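Local coordinates for outer membrane porin protein 32 (Delftia acidovorans, PDB 2FGQ), which forms trimeric, anion-selective channels through the bacterial outer membrane and binds malate, at the interface of chains A and B. Residues are numbered along the deposited sequence; one frame, centred on the assembly and turned at random. Chains: chain A/B, Outer membrane porin protein 32.

Contact 1: the interface of chains A and B. Residues chain A 45, 47, 53; chain B 282-283, 286, 330.
The carboxylate of A:Glu45 and the imidazole of B:His330 meet obliquely across the subunit boundary, their planes 41° apart. At the edge of the imidazole, in its plane, lie OE1 of A:Glu45 and the hydroxyl OG1 of B:Thr286; NE2 of B:His330 makes a weak, bent hydrogen bond to A:Glu45 OE1 at 3.2 Å. The carboxylate is gripped more firmly by two hydroxyl donors, one on each oxygen, both on the syn side and both 26-27° out of its plane: B:Thr286 OG1 gives a 2.7 Å bond to A:Glu45 OE1, and B:Ser283 OG a 2.6 Å bond to A:Glu45 OE2. With CG anti to the backbone N (chi1 180°) and the chain extended beyond it, A:Glu45 reaches this pair fully outstretched. B:Ser283 OG also accepts a bond from B:Thr286 N, which is likely to orient the hydroxyl toward the carboxylate. A glutamine here would probably leave one of the two hydroxyls facing an amide NH2 in place of an acceptor oxygen, disturbing the paired grip. Beside the polar cluster, A:Leu47 sets CD2 against B:Ser283 CB and CD1 against B:Leu282 CD1, 4.0 Å away, while A:Ala53 CB packs against B:Thr286 and B:His330. A water bridges A:Leu47 O and B:Leu282 O. Strands 38-48 and 51-60 of one barrel thus meet strands 286-297 and 320-331 of the next through a polar clasp flanked by apolar packing, likely to fix their register in the homotrimer.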
# COMPACT_ATOMS: atom_id res chain seq x y z
N GLU A 45 18.43 11.63 13.04
CA GLU A 45 18.85 13.02 13.00
C GLU A 45 19.55 13.35 14.32
O GLU A 45 18.99 13.15 15.38
CB GLU A 45 17.63 13.93 12.88
CG GLU A 45 17.98 15.41 12.84
CD GLU A 45 16.77 16.34 12.96
OE1 GLU A 45 15.64 15.85 13.11
OE2 GLU A 45 16.97 17.59 12.94
N LEU A 47 20.39 15.86 17.05
CA LEU A 47 19.77 17.06 17.56
C LEU A 47 20.72 17.88 18.40
O LEU A 47 20.35 18.96 18.86
CB LEU A 47 18.53 16.75 18.39
CG LEU A 47 17.45 15.93 17.67
CD1 LEU A 47 16.32 15.59 18.63
CD2 LEU A 47 16.90 16.68 16.50
N ALA A 53 16.88 12.01 17.04
CA ALA A 53 15.54 11.64 16.67
C ALA A 53 15.62 10.60 15.58
O ALA A 53 16.51 10.64 14.74
CB ALA A 53 14.77 12.84 16.17
N LEU B 282 13.04 21.17 18.58
CA LEU B 282 14.34 20.62 18.97
C LEU B 282 15.34 20.81 17.86
O LEU B 282 16.56 20.85 18.10
CB LEU B 282 14.22 19.14 19.30
CG LEU B 282 13.27 18.75 20.42
CD1 LEU B 282 13.23 17.23 20.51
CD2 LEU B 282 13.73 19.35 21.74
N SER B 283 14.82 20.96 16.64
CA SER B 283 15.59 21.28 15.46
C SER B 283 14.60 21.81 14.45
O SER B 283 13.39 21.80 14.70
CB SER B 283 16.27 20.02 14.89
OG SER B 283 15.32 19.10 14.33
N THR B 286 12.48 18.53 13.83
CA THR B 286 11.89 17.77 14.93
C THR B 286 11.31 18.71 16.01
O THR B 286 12.02 19.59 16.50
CB THR B 286 12.96 16.91 15.59
OG1 THR B 286 13.46 15.98 14.62
CG2 THR B 286 12.35 16.08 16.68
N HIS B 330 8.38 14.56 13.48
CA HIS B 330 9.70 14.42 12.88
C HIS B 330 9.54 14.41 11.36
O HIS B 330 8.95 13.49 10.79
CB HIS B 330 10.40 13.16 13.32
CG HIS B 330 11.77 13.07 12.75
ND1 HIS B 330 12.15 12.14 11.80
CD2 HIS B 330 12.85 13.85 12.96
CE1 HIS B 330 13.42 12.36 11.48
NE2 HIS B 330 13.87 13.37 12.19
O HOH W 1 19.02 20.88 17.15

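Contact 2: the interface of chains A and B. Residues chain A 4, 45, 53, 55, 79; chain B 10, 330, 332.
A:Phe55 and B:Phe332, the C-terminal residue, join the subunits by an aromatic stack, with ring planes 9° apart and centroids separated by 3.9 Å. The overlap is slightly displaced: CZ of A:Phe55 sits over the centre of the B:Phe332 ring, whereas CD2 of B:Phe332 lies toward the rim of the A:Phe55 face. In both residues CG is placed between the backbone N and the carbonyl carbon (chi1 79° in A:Phe55, 58° in B:Phe332), a shared rotamer that brings the rings face to face although the side chains run roughly perpendicular. The imidazole of B:His330 adds an edge contact, its CE1 lying 3.8 Å from CD2 of A:Phe55, which meets the imidazole in its plane. Aliphatic groups extend the packing beyond the rings. At the C-terminal residue, A:Val4 CG2 approaches CB of B:Phe332 at 4.1 Å. A:Val79 and B:Val10 lie alongside each other, pointing opposite ways, with CG1 of B:Val10 3.8 Å from CB of A:Val79. The other methyl of B:Val10, CG2, touches CB of A:Phe55, and A:Val79 CG2 packs on B:His330 CB. On the polar side, the weak bond from B:His330 to A:Glu45 borders the patch. This largely apolar patch packs the first and last strands of one barrel against strands 4-17, 51-60 and 76-83 of its neighbour, and is likely to stabilise the trimer with the chain terminus built into the contact.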
# COMPACT_ATOMS: atom_id res chain seq x y z
N VAL A 4 18.83 9.28 5.76
CA VAL A 4 17.64 8.41 5.50
C VAL A 4 18.06 7.24 4.59
O VAL A 4 18.71 7.44 3.55
CB VAL A 4 16.49 9.15 4.82
CG1 VAL A 4 15.37 8.24 4.48
CG2 VAL A 4 15.97 10.29 5.76
N GLU A 45 18.43 11.63 13.04
CA GLU A 45 18.85 13.02 13.00
C GLU A 45 19.55 13.35 14.32
O GLU A 45 18.99 13.15 15.38
CB GLU A 45 17.63 13.93 12.88
CG GLU A 45 17.98 15.41 12.84
CD GLU A 45 16.77 16.34 12.96
OE1 GLU A 45 15.64 15.85 13.11
OE2 GLU A 45 16.97 17.59 12.94
N ALA A 53 16.88 12.01 17.04
CA ALA A 53 15.54 11.64 16.67
C ALA A 53 15.62 10.60 15.58
O ALA A 53 16.51 10.64 14.74
CB ALA A 53 14.77 12.84 16.17
N PHE A 55 13.15 7.74 12.90
CA PHE A 55 11.91 7.14 12.48
C PHE A 55 12.23 5.85 11.74
O PHE A 55 13.34 5.66 11.27
CB PHE A 55 11.09 8.10 11.60
CG PHE A 55 11.57 8.17 10.20
CD1 PHE A 55 11.02 7.35 9.22
CD2 PHE A 55 12.66 8.96 9.86
CE1 PHE A 55 11.51 7.35 7.94
CE2 PHE A 55 13.15 8.96 8.53
CZ PHE A 55 12.56 8.14 7.59
N VAL A 79 8.51 6.47 15.65
CA VAL A 79 9.32 7.67 15.80
C VAL A 79 9.93 7.58 17.19
O VAL A 79 9.33 7.04 18.12
CB VAL A 79 8.48 8.96 15.56
CG1 VAL A 79 7.25 9.08 16.49
CG2 VAL A 79 9.34 10.22 15.65
N VAL B 10 6.61 11.86 10.35
CA VAL B 10 5.98 10.98 11.32
C VAL B 10 5.65 11.83 12.56
O VAL B 10 6.55 12.35 13.23
CB VAL B 10 6.82 9.75 11.71
CG1 VAL B 10 6.01 8.87 12.62
CG2 VAL B 10 7.24 8.98 10.49
N HIS B 330 8.38 14.56 13.48
CA HIS B 330 9.70 14.42 12.88
C HIS B 330 9.54 14.41 11.36
O HIS B 330 8.95 13.49 10.79
CB HIS B 330 10.40 13.16 13.32
CG HIS B 330 11.77 13.07 12.75
ND1 HIS B 330 12.15 12.14 11.80
CD2 HIS B 330 12.85 13.85 12.96
CE1 HIS B 330 13.42 12.36 11.48
NE2 HIS B 330 13.87 13.37 12.19
N PHE B 332 11.32 14.48 7.49
CA PHE B 332 12.51 14.00 6.81
C PHE B 332 12.41 14.28 5.31
O PHE B 332 11.34 14.60 4.78
CB PHE B 332 12.76 12.53 7.10
CG PHE B 332 11.63 11.61 6.72
CD1 PHE B 332 11.59 11.01 5.46
CD2 PHE B 332 10.63 11.30 7.61
CE1 PHE B 332 10.56 10.15 5.11
CE2 PHE B 332 9.59 10.45 7.24
CZ PHE B 332 9.57 9.88 5.96
OXT PHE B 332 13.47 14.20 4.66

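The C-alpha centres of contact 1 and contact 2 lie about 7 Å apart, and the two share A:Glu45, A:Ala53 and B:His330, forming one continuous patch. B:His330 joins the two: one part of its ring edge addresses the carboxylate of contact 1, another the phenylalanine of contact 2. On chain A, strand 51-60 serves both through A:Ala53 and A:Phe55; on chain B, strand 320-331 does so through B:His330. Polar fixing and apolar packing thus adjoin, and repetition of the patch between subunits would be expected to help hold the three barrels together.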